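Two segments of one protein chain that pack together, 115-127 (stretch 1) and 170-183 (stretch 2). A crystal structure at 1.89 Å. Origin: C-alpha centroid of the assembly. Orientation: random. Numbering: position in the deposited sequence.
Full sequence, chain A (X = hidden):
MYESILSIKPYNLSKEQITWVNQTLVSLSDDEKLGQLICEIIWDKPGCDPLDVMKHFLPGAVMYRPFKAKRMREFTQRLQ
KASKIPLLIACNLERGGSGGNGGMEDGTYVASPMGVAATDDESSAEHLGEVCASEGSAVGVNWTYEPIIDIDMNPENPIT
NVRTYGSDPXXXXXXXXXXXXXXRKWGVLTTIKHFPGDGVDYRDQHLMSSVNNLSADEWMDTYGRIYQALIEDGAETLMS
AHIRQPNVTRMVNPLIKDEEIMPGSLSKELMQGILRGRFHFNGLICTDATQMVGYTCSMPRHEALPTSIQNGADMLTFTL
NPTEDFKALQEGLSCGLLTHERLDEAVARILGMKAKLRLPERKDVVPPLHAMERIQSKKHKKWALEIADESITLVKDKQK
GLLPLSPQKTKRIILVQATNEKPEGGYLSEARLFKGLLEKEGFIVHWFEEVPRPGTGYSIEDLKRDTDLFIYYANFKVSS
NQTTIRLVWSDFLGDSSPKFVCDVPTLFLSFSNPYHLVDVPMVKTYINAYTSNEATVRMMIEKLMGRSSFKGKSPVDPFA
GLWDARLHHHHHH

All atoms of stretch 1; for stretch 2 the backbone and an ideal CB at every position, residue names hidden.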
# COMPACT_ATOMS: atom_id res chain seq x y z
N GLY A 115 3.48 -5.45 9.92
CA GLY A 115 3.06 -5.73 11.28
C GLY A 115 2.14 -6.94 11.35
O GLY A 115 2.30 -7.81 12.21
N VAL A 116 1.17 -7.00 10.45
CA VAL A 116 0.34 -8.19 10.31
C VAL A 116 1.20 -9.43 10.07
O VAL A 116 0.96 -10.49 10.65
CB VAL A 116 -0.67 -7.98 9.17
CG1 VAL A 116 -1.36 -9.31 8.80
CG2 VAL A 116 -1.68 -6.92 9.58
N ALA A 117 2.20 -9.31 9.19
CA ALA A 117 3.05 -10.46 8.89
C ALA A 117 3.83 -10.92 10.11
O ALA A 117 4.08 -12.12 10.28
CB ALA A 117 4.02 -10.12 7.76
N ALA A 118 4.24 -9.97 10.96
CA ALA A 118 4.98 -10.32 12.17
C ALA A 118 4.15 -11.15 13.14
O ALA A 118 4.72 -11.90 13.95
CB ALA A 118 5.49 -9.05 12.85
N THR A 119 2.82 -11.04 13.10
CA THR A 119 2.00 -11.95 13.91
C THR A 119 2.14 -13.39 13.43
O THR A 119 1.88 -14.32 14.21
CB THR A 119 0.51 -11.58 13.88
OG1 THR A 119 -0.08 -11.97 12.63
CG2 THR A 119 0.29 -10.08 14.11
N ASP A 120 2.56 -13.59 12.18
CA ASP A 120 2.62 -14.90 11.52
C ASP A 120 1.30 -15.67 11.65
O ASP A 120 1.29 -16.90 11.66
CB ASP A 120 3.78 -15.74 12.04
CG ASP A 120 4.22 -16.80 11.04
OD1 ASP A 120 4.03 -16.59 9.82
OD2 ASP A 120 4.76 -17.84 11.47
N ASP A 121 0.19 -14.95 11.73
CA ASP A 121 -1.13 -15.55 11.78
C ASP A 121 -1.96 -14.99 10.63
O ASP A 121 -2.32 -13.81 10.64
CB ASP A 121 -1.81 -15.28 13.11
CG ASP A 121 -3.12 -16.01 13.26
OD1 ASP A 121 -3.68 -16.45 12.22
OD2 ASP A 121 -3.59 -16.14 14.41
N GLU A 122 -2.29 -15.84 9.65
CA GLU A 122 -3.03 -15.34 8.50
C GLU A 122 -4.41 -14.82 8.89
O GLU A 122 -4.99 -14.02 8.16
CB GLU A 122 -3.14 -16.43 7.43
CG GLU A 122 -3.89 -17.65 7.85
CD GLU A 122 -3.70 -18.78 6.85
OE1 GLU A 122 -4.55 -18.91 5.95
OE2 GLU A 122 -2.68 -19.50 6.96
N SER A 123 -4.94 -15.22 10.05
CA SER A 123 -6.19 -14.62 10.50
C SER A 123 -6.02 -13.11 10.71
O SER A 123 -6.99 -12.36 10.54
CB SER A 123 -6.67 -15.28 11.80
OG SER A 123 -5.87 -14.90 12.90
N SER A 124 -4.81 -12.66 11.07
CA SER A 124 -4.57 -11.22 11.20
C SER A 124 -4.77 -10.52 9.86
O SER A 124 -5.35 -9.42 9.81
CB SER A 124 -3.16 -10.96 11.71
OG SER A 124 -2.98 -11.51 13.01
N ALA A 125 -4.30 -11.12 8.78
CA ALA A 125 -4.47 -10.52 7.46
C ALA A 125 -5.92 -10.61 6.99
O ALA A 125 -6.41 -9.70 6.32
CB ALA A 125 -3.54 -11.21 6.46
N GLU A 126 -6.61 -11.70 7.33
CA GLU A 126 -8.04 -11.77 7.04
C GLU A 126 -8.78 -10.65 7.74
O GLU A 126 -9.65 -9.99 7.15
CB GLU A 126 -8.60 -13.13 7.45
CG GLU A 126 -10.03 -13.37 6.97
CD GLU A 126 -10.47 -14.82 7.11
OE1 GLU A 126 -9.65 -15.64 7.58
OE2 GLU A 126 -11.62 -15.13 6.76
N HIS A 127 -8.45 -10.40 9.01
CA HIS A 127 -9.08 -9.31 9.74
C HIS A 127 -8.74 -7.96 9.13
O HIS A 127 -9.61 -7.10 8.99
CB HIS A 127 -8.66 -9.35 11.21
CG HIS A 127 -9.20 -10.54 11.95
ND1 HIS A 127 -8.70 -10.96 13.15
CD2 HIS A 127 -10.21 -11.39 11.64
CE1 HIS A 127 -9.36 -12.03 13.55
NE2 HIS A 127 -10.29 -12.31 12.65
N UNK A 170 6.45 -17.63 0.84
CA UNK A 170 5.37 -18.47 1.34
C UNK A 170 4.47 -17.70 2.30
O UNK A 170 3.25 -17.87 2.28
CB UNK A 170 5.94 -19.71 2.03
N UNK A 171 5.05 -16.83 3.13
CA UNK A 171 4.24 -16.03 4.04
C UNK A 171 3.45 -14.97 3.27
O UNK A 171 2.28 -14.71 3.58
CB UNK A 171 5.12 -15.37 5.10
N UNK A 172 4.06 -14.36 2.25
CA UNK A 172 3.35 -13.40 1.41
C UNK A 172 2.11 -14.06 0.82
O UNK A 172 1.02 -13.47 0.82
CB UNK A 172 4.26 -12.87 0.30
N UNK A 173 2.26 -15.28 0.28
CA UNK A 173 1.13 -15.99 -0.31
C UNK A 173 0.05 -16.22 0.73
O UNK A 173 -1.14 -15.96 0.48
CB UNK A 173 1.58 -17.32 -0.91
N UNK A 174 0.42 -16.70 1.92
CA UNK A 174 -0.56 -16.96 2.97
C UNK A 174 -1.32 -15.69 3.33
O UNK A 174 -2.56 -15.68 3.41
CB UNK A 174 0.13 -17.53 4.21
N UNK A 175 -0.58 -14.62 3.58
CA UNK A 175 -1.18 -13.39 4.09
C UNK A 175 -2.04 -12.72 3.02
O UNK A 175 -3.14 -12.24 3.31
CB UNK A 175 -0.09 -12.43 4.57
N UNK A 176 -1.55 -12.68 1.78
CA UNK A 176 -2.30 -12.02 0.72
C UNK A 176 -3.59 -12.76 0.40
O UNK A 176 -4.63 -12.14 0.15
CB UNK A 176 -1.44 -11.90 -0.54
N UNK A 177 -3.56 -14.10 0.40
CA UNK A 177 -4.79 -14.85 0.18
C UNK A 177 -5.81 -14.56 1.27
O UNK A 177 -7.01 -14.45 1.00
CB UNK A 177 -4.50 -16.35 0.12
N UNK A 178 -5.34 -14.47 2.52
CA UNK A 178 -6.22 -14.16 3.64
C UNK A 178 -6.78 -12.75 3.55
O UNK A 178 -7.97 -12.53 3.83
CB UNK A 178 -5.47 -14.34 4.96
N UNK A 179 -5.94 -11.77 3.20
CA UNK A 179 -6.45 -10.42 2.98
C UNK A 179 -7.58 -10.45 1.97
O UNK A 179 -8.65 -9.86 2.18
CB UNK A 179 -5.34 -9.49 2.51
N UNK A 180 -7.37 -11.17 0.86
CA UNK A 180 -8.41 -11.25 -0.16
C UNK A 180 -9.66 -11.93 0.38
O UNK A 180 -10.78 -11.55 0.02
CB UNK A 180 -7.89 -12.00 -1.39
N UNK A 181 -9.50 -12.96 1.21
CA UNK A 181 -10.68 -13.59 1.79
C UNK A 181 -11.51 -12.58 2.56
O UNK A 181 -12.74 -12.56 2.44
CB UNK A 181 -10.28 -14.75 2.71
N UNK A 182 -10.85 -11.74 3.36
CA UNK A 182 -11.57 -10.74 4.13
C UNK A 182 -12.29 -9.74 3.26
O UNK A 182 -13.39 -9.28 3.59
CB UNK A 182 -10.61 -10.00 5.06
N UNK A 183 -11.70 -9.37 2.12
CA UNK A 183 -12.33 -8.39 1.24
C UNK A 183 -13.55 -8.98 0.54
O UNK A 183 -14.58 -8.31 0.40
CB UNK A 183 -11.32 -7.88 0.20

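Stretch 2 is helical throughout, and its axis runs at 36° to helix 122-127, approaching to 6.9 Å; helix 115-119 crosses at 110° and stays 10.7 Å away. Side chains near the start must therefore reach, while those further along meet backbone.

At position 170 nothing of stretch 1 lies within 5.5 Å of the ideal CB, so the contact imposes no choice. The residue is Glu 170.

Position 171 points toward stretch 1, with its ideal CB 5.0 Å from Asp 120 OD1. A carboxylate at that range suits a donor, whether lysine, arginine or a shorter polar group. The deposited Arg 171, with chi1 and chi2 both t, donates from NE to Asp 120 OD1 at 2.8 Å and 173°, a nearly straight hydrogen bond within a salt bridge. On the way, its CD passes 3.7 Å from Ala 117 O.

Position 172 points away and 173 is out of reach; stretch 1 has no say in either. They are Ile 172 and Ile 173.

Position 174 points sideways, its ideal CB 4.4 Å from Glu 122 OE2, and Asp 120 adds a second acid nearby. A long basic residue is favoured. Arg 174 NH2 donates to Asp 120 OD1 at 3.2 Å, so this oxygen serves two arginines, and water 1 links Arg 174 NE (2.5 Å) to the same Asp 120 OD1 (3.2 Å).

At position 175 the ideal CB lies 4.1 Å from Ala 125 CB and 5.4 Å from Val 116 CG1. The opening between the two helical segments suits a flexible apolar chain such as methionine or leucine. Met 175 fills it as a knob among Val 116, Ala 117, Glu 122 and Ala 125: SD lies 3.8 Å from Ala 125 CB, and CE reaches to 3.6 Å from Asp 121 N.

Position 176 points away and 177 sideways, neither with stretch 1 near its ideal CB; they are Ala 176 and Lys 177, whose end leads away.

Position 178 is tight: its ideal CB is 3.2 Å from Glu 122 O and 3.7 Å from Glu 126 N. Little beyond a methyl is expected. Ala 178 CB packs 4.0 Å from Ala 125 CB, and Ala 178 O receives a CA-H...O contact from Glu 126 CA at 3.3 Å.

Position 179 points away overall, though its ideal CB is 4.0 Å from Ala 125 O; many residues could lead outward from here. Tyr 179 does so with chi1 t, while its CA makes a 3.4 Å CA-H...O contact with Ala 125 O.

Position 180 points away and is Cys 180.

Position 181 points toward stretch 1, its ideal CB 4.3 Å from Glu 126 OE2, which favours a basic side chain. Arg 181 NH2 donates to Glu 122 OE1 at 3.2 Å; NE forms a long salt bridge with Glu 126 OE1 at 3.8 Å.

At position 182 an ideal CB would clash with Glu 126 O at 2.3 Å, which favours glycine. Gly 182 CA sits 3.7 Å from Glu 126 O.

Position 183, sideways and unconstrained here, is Cys 183.

Stretch 2 (170-183) ERIIRMAKAYCRGC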
# COMPACT_ATOMS: atom_id res chain seq x y z
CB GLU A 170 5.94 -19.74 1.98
CG GLU A 170 6.80 -20.56 1.01
CD GLU A 170 6.10 -20.84 -0.32
OE1 GLU A 170 4.98 -21.39 -0.28
OE2 GLU A 170 6.66 -20.51 -1.38
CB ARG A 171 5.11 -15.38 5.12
CG ARG A 171 4.32 -14.58 6.13
CD ARG A 171 5.15 -14.10 7.34
NE ARG A 171 5.77 -15.19 8.08
CZ ARG A 171 7.06 -15.50 8.06
NH1 ARG A 171 7.92 -14.81 7.32
NH2 ARG A 171 7.51 -16.52 8.79
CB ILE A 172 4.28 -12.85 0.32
CG1 ILE A 172 5.40 -12.03 0.96
CG2 ILE A 172 3.50 -11.97 -0.66
CD1 ILE A 172 6.63 -11.87 0.08
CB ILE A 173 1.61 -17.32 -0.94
CG1 ILE A 173 2.49 -17.04 -2.17
CG2 ILE A 173 0.43 -18.20 -1.33
CD1 ILE A 173 3.22 -18.26 -2.72
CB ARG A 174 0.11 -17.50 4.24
CG ARG A 174 0.75 -18.85 4.14
CD ARG A 174 0.96 -19.45 5.54
NE ARG A 174 1.96 -18.77 6.37
CZ ARG A 174 3.27 -18.95 6.26
NH1 ARG A 174 3.78 -19.76 5.33
NH2 ARG A 174 4.10 -18.31 7.08
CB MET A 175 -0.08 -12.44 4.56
CG MET A 175 0.73 -12.97 5.74
SD MET A 175 -0.21 -12.82 7.26
CE MET A 175 0.80 -13.75 8.43
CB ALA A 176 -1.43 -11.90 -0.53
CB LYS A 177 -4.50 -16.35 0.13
CG LYS A 177 -3.82 -16.85 -1.13
CD LYS A 177 -3.74 -18.38 -1.04
CE LYS A 177 -3.05 -19.02 -2.21
NZ LYS A 177 -2.93 -20.50 -1.99
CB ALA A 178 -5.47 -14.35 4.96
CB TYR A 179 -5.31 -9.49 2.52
CG TYR A 179 -5.76 -8.07 2.19
CD1 TYR A 179 -6.32 -7.77 0.95
CD2 TYR A 179 -5.62 -7.04 3.11
CE1 TYR A 179 -6.73 -6.48 0.64
CE2 TYR A 179 -6.04 -5.74 2.81
CZ TYR A 179 -6.59 -5.47 1.57
OH TYR A 179 -7.02 -4.20 1.23
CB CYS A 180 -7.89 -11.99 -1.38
SG CYS A 180 -6.60 -11.10 -2.31
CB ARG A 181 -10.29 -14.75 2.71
CG ARG A 181 -9.97 -16.04 1.98
CD ARG A 181 -10.07 -17.25 2.93
NE ARG A 181 -9.19 -17.15 4.09
CZ ARG A 181 -7.88 -17.43 4.07
NH1 ARG A 181 -7.29 -17.81 2.94
NH2 ARG A 181 -7.17 -17.32 5.18
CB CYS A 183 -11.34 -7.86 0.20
SG CYS A 183 -10.00 -6.88 0.87
O HOH W 1 1.27 -17.47 8.39
O HOH W 2 -4.27 -17.95 3.60
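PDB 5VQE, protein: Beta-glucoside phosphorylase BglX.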